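Local coordinates for probable glutathione reductase (PDB 4DNA) that probably reduces glutathione disulfide to glutathione with NADPH, as an FAD-containing homodimer of the pyridine nucleotide-disulfide oxidoreductase family, at the interface of chains A and B. Sequence-based numbering; all coordinates share one arbitrary frame. Chains: chain A/B, Probable glutathione reductase.

Contact 1: the interface of chains A and B. Residues chain A 73-75; chain B 64, 74-77.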
# COMPACT_ATOMS: atom_id res chain seq x y z
N THR A 73 8.65 3.37 25.35
CA THR A 73 9.45 2.38 26.03
C THR A 73 8.48 1.23 26.26
O THR A 73 7.52 1.37 27.03
CB THR A 73 9.99 2.90 27.38
OG1 THR A 73 10.22 4.30 27.28
CG2 THR A 73 11.29 2.22 27.76
N VAL A 74 8.70 0.13 25.55
CA VAL A 74 7.86 -1.04 25.73
C VAL A 74 8.59 -2.05 26.59
O VAL A 74 9.76 -2.38 26.32
CB VAL A 74 7.50 -1.73 24.40
CG1 VAL A 74 6.16 -2.42 24.53
CG2 VAL A 74 7.48 -0.73 23.24
N GLY A 75 7.93 -2.53 27.65
CA GLY A 75 8.48 -3.58 28.52
C GLY A 75 8.54 -4.87 27.73
O GLY A 75 7.82 -5.02 26.73
N PHE B 64 0.22 -2.47 19.59
CA PHE B 64 0.37 -3.19 20.85
C PHE B 64 -0.87 -4.02 21.16
O PHE B 64 -0.75 -5.12 21.69
CB PHE B 64 0.68 -2.23 22.01
CG PHE B 64 1.98 -1.49 21.86
CD1 PHE B 64 3.10 -2.10 21.28
CD2 PHE B 64 2.10 -0.18 22.32
CE1 PHE B 64 4.29 -1.42 21.14
CE2 PHE B 64 3.30 0.50 22.19
CZ PHE B 64 4.40 -0.12 21.60
N VAL B 74 2.21 -8.50 25.66
CA VAL B 74 3.07 -7.34 25.62
C VAL B 74 3.23 -6.71 26.99
O VAL B 74 2.24 -6.50 27.71
CB VAL B 74 2.51 -6.28 24.67
CG1 VAL B 74 3.61 -5.30 24.32
CG2 VAL B 74 1.93 -6.93 23.43
N GLY B 75 4.48 -6.38 27.34
CA GLY B 75 4.78 -5.64 28.57
C GLY B 75 4.12 -4.27 28.60
O GLY B 75 3.61 -3.79 27.59
N GLU B 76 4.12 -3.63 29.77
CA GLU B 76 3.58 -2.28 29.89
C GLU B 76 4.36 -1.34 28.97
O GLU B 76 5.56 -1.53 28.74
CB GLU B 76 3.66 -1.80 31.34
CG GLU B 76 2.82 -0.55 31.64
CD GLU B 76 1.42 -0.86 32.16
OE1 GLU B 76 1.21 -1.96 32.74
OE2 GLU B 76 0.53 0.01 32.01
N SER B 77 3.68 -0.33 28.44
CA SER B 77 4.32 0.59 27.51
C SER B 77 4.11 2.00 27.99
O SER B 77 3.01 2.35 28.39
CB SER B 77 3.72 0.43 26.13
OG SER B 77 3.28 -0.89 25.95
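A:Val74 points its side chain at chain B and forms the apolar centre of this small patch of the homodimer interface. From CB the side chain splits two ways. CG1, roughly anti to the backbone N (chi1 -151°), reaches CG1 of B:Val74 at 3.9 Å and lies 3.6 Å from the hydroxyl OG of B:Ser77. CG2 makes the nearer contact with the far end of the B:Phe64 ring, 3.6 Å from CZ, and CG1 also borders this ring end. The phenyl ring comes from the opposite direction, and OG of B:Ser77 sits over one of its faces, towards the rim. Cut back to an alanine here, the side chain would no longer reach the ring end of B:Phe64 or CG1 of B:Val74, and a gap is likely to open between them. Beside this cluster the backbones pair: A:Gly75 N donates to the carbonyl O of B:Glu76 at 2.8 Å. A:Val74 and B:Ser77 form an antiparallel beta bridge between the chains. In the fold, the end of strand 72-74 and the loop residue after it on chain A meet the start of strand 77-79 on chain B, with helix 48-68 of chain B supplying the phenyl ring.

Contact 2: the interface of chains A and B. Residues chain A 43, 48-49, 314-315; chain B 378, 439-440.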
# COMPACT_ATOMS: atom_id res chain seq x y z
N CYS A 43 -5.44 -22.84 0.15
CA CYS A 43 -5.29 -21.42 0.43
C CYS A 43 -5.84 -21.08 1.80
O CYS A 43 -5.14 -20.46 2.62
CB CYS A 43 -5.99 -20.56 -0.63
SG CYS A 43 -5.67 -18.78 -0.45
N CYS A 48 -2.34 -19.45 1.67
CA CYS A 48 -2.32 -17.99 1.67
C CYS A 48 -2.86 -17.42 2.98
O CYS A 48 -2.16 -16.64 3.63
CB CYS A 48 -3.10 -17.40 0.48
SG CYS A 48 -3.63 -18.54 -0.82
N VAL A 49 -4.08 -17.82 3.37
CA VAL A 49 -4.75 -17.28 4.57
C VAL A 49 -3.89 -17.47 5.81
O VAL A 49 -3.36 -16.49 6.32
CB VAL A 49 -6.18 -17.87 4.83
CG1 VAL A 49 -6.71 -17.43 6.19
CG2 VAL A 49 -7.16 -17.45 3.74
N THR A 314 -3.96 -18.92 -6.17
CA THR A 314 -5.39 -18.98 -5.86
C THR A 314 -6.28 -18.25 -6.87
O THR A 314 -7.24 -18.84 -7.37
CB THR A 314 -5.67 -18.53 -4.40
OG1 THR A 314 -5.02 -19.44 -3.50
CG2 THR A 314 -7.15 -18.50 -4.07
N PRO A 315 -5.97 -16.96 -7.20
CA PRO A 315 -6.80 -16.25 -8.18
C PRO A 315 -6.82 -16.92 -9.55
O PRO A 315 -7.84 -16.84 -10.25
CB PRO A 315 -6.13 -14.87 -8.27
CG PRO A 315 -5.46 -14.71 -6.96
CD PRO A 315 -4.93 -16.08 -6.66
N MSE B 378 -8.07 -8.22 7.03
CA MSE B 378 -7.72 -9.53 7.51
C MSE B 378 -7.11 -9.54 8.87
O MSE B 378 -7.46 -10.38 9.70
CB MSE B 378 -6.65 -10.05 6.61
CG MSE B 378 -7.10 -11.38 6.08
SE MSE B 378 -5.48 -12.41 5.87
CE MSE B 378 -6.08 -13.58 4.45
N HIS B 439 -3.56 -12.19 -4.29
CA HIS B 439 -4.14 -12.71 -3.07
C HIS B 439 -3.09 -13.22 -2.10
O HIS B 439 -2.16 -13.93 -2.50
CB HIS B 439 -5.13 -13.81 -3.43
CG HIS B 439 -5.99 -14.26 -2.29
ND1 HIS B 439 -6.67 -13.39 -1.53
CD2 HIS B 439 -6.27 -15.52 -1.80
CE1 HIS B 439 -7.36 -14.07 -0.59
NE2 HIS B 439 -7.12 -15.38 -0.76
N PRO B 440 -3.21 -12.85 -0.81
CA PRO B 440 -4.21 -11.97 -0.27
C PRO B 440 -3.73 -10.53 -0.07
O PRO B 440 -2.65 -10.29 0.50
CB PRO B 440 -4.55 -12.63 1.06
CG PRO B 440 -3.25 -13.23 1.50
CD PRO B 440 -2.44 -13.51 0.27
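This part of the homodimer interface completes an active site from two chains, so the dimer is needed to bring the catalytic groups together. In the pyridine nucleotide-disulfide oxidoreductase family (class I), the redox-active cysteine pair of one subunit faces the catalytic histidine of the other. Here A:Cys43 and A:Cys48 are joined as a disulfide, SG to SG 2.1 Å, and B:His439, the likely proton acceptor, turns its imidazole towards it. The ring presents its CD2 and NE2 side: CD2 lies 3.6 Å from SG of A:Cys43 and NE2 3.7 Å from the same sulfur, while SG of A:Cys48 is farther, 4.1 Å from CD2. With CG anti to the backbone N (chi1 -169°), the ring of B:His439 is carried towards the sulfurs while its CB packs against CG of A:Pro315 at 3.7 Å. A:Thr314 brings its methyl CG2 to 3.8 Å from CD2 of the histidine. B:Pro440, which follows a cis peptide bond, lays CB over one face of the imidazole near its rim and turns CD to CB of A:Cys48 at 4.0 Å. One residue on from A:Cys48 in helix 48-66, CA of A:Val49 takes the methyl CE of selenomethionine B:Met378 at 3.9 Å.

Contact 3: the interface of chains A and B. Residues chain A 53, 87-88, 91; chain B 69, 381-382.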
# COMPACT_ATOMS: atom_id res chain seq x y z
N LEU A 53 -1.38 -14.56 8.17
CA LEU A 53 -1.57 -14.31 9.59
C LEU A 53 -0.25 -14.44 10.33
O LEU A 53 0.14 -13.58 11.12
CB LEU A 53 -2.63 -15.26 10.16
CG LEU A 53 -4.08 -15.10 9.63
CD1 LEU A 53 -5.04 -16.00 10.39
CD2 LEU A 53 -4.58 -13.67 9.69
N ALA A 87 -5.60 -19.27 17.66
CA ALA A 87 -6.25 -18.13 17.03
C ALA A 87 -6.45 -18.39 15.54
O ALA A 87 -7.45 -17.99 14.96
CB ALA A 87 -5.43 -16.87 17.25
N LYS A 88 -5.48 -19.08 14.93
CA LYS A 88 -5.56 -19.44 13.52
C LYS A 88 -6.67 -20.46 13.24
O LYS A 88 -7.46 -20.26 12.33
CB LYS A 88 -4.20 -19.94 13.02
CG LYS A 88 -4.09 -20.18 11.53
CD LYS A 88 -4.48 -21.60 11.19
CE LYS A 88 -3.67 -22.58 12.00
NZ LYS A 88 -4.35 -23.90 12.07
N GLU A 91 -10.13 -19.18 13.06
CA GLU A 91 -10.42 -18.42 11.86
C GLU A 91 -10.64 -19.31 10.65
O GLU A 91 -11.59 -19.10 9.89
CB GLU A 91 -9.33 -17.38 11.58
CG GLU A 91 -9.63 -16.47 10.39
CD GLU A 91 -11.01 -15.80 10.43
OE1 GLU A 91 -11.66 -15.72 11.51
OE2 GLU A 91 -11.46 -15.34 9.37
N GLY B 69 -3.88 -10.52 19.88
CA GLY B 69 -4.61 -11.49 19.07
C GLY B 69 -3.76 -12.52 18.35
O GLY B 69 -4.27 -13.55 17.91
N THR B 381 -9.51 -9.57 11.75
CA THR B 381 -10.01 -10.90 12.01
C THR B 381 -9.47 -11.52 13.29
O THR B 381 -10.20 -12.23 13.97
CB THR B 381 -9.63 -11.84 10.86
OG1 THR B 381 -10.43 -11.53 9.72
CG2 THR B 381 -9.86 -13.28 11.24
N LEU B 382 -8.18 -11.29 13.57
CA LEU B 382 -7.53 -11.88 14.74
C LEU B 382 -7.21 -10.82 15.79
O LEU B 382 -7.31 -11.09 16.99
CB LEU B 382 -6.26 -12.64 14.34
CG LEU B 382 -6.31 -14.18 14.35
CD1 LEU B 382 -7.24 -14.71 13.28
CD2 LEU B 382 -4.93 -14.78 14.18
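B:Leu382 inserts its branched tip between two helices of chain A, and this apolar packing dominates the patch. Its methyl CD2 meets CB of A:Ala87 at 3.7 Å. The other methyl, CD1, touches CB of A:Glu91 at 3.8 Å and CD1 of A:Leu53 at 3.9 Å. The two leucine side chains cross at about a right angle, and CD1 of A:Leu53 touches both methyls of its partner. On the A:Leu53 side, CG stands anti to the carbonyl carbon (chi1 -65°), which sends the branched end across to chain B.

Two backbone carbonyl oxygens border the packing. The carbonyl O of A:Ala87 lies 3.7 Å from CD1 of B:Leu382, and the carbonyl O of B:Gly69 lies 3.6 Å from CB of A:Ala87, beside the leucine methyl on the same chain B side of the alanine.

A third kind of contact sets the acidic side chain of A:Glu91, bent at chi2 (51°), across the methyl CG2 of B:Thr381 at about a right angle. The model brings its carboxylate too close to this methyl, so the detailed position of the pair is doubtful.

In the fold, helices 48-66 and 81-106 of chain A supply the groove, and the short helix 380-383 of chain B, in its dimerisation region, supplies the residues that fill it, with B:Gly69 coming from the loop just after helix 48-68 of chain B.

Contacts 2 and 3 are neighbours, their C-alpha centres about 14 Å apart, while contact 1 lies about 21 Å from contact 3 and 32 Å from contact 2. Helix 48-66 of chain A runs through contacts 2 and 3, and its counterpart in chain B gives a ring to contact 1. On the partner, B:Met378 of contact 2 and the short helix 380-383 of contact 3 are close in sequence. Packing at contact 3 may therefore steady the helix that carries a redox-active cysteine at contact 2, while contact 1 ties the chains together at a distance from that active site. Two-fold symmetry repeats all three.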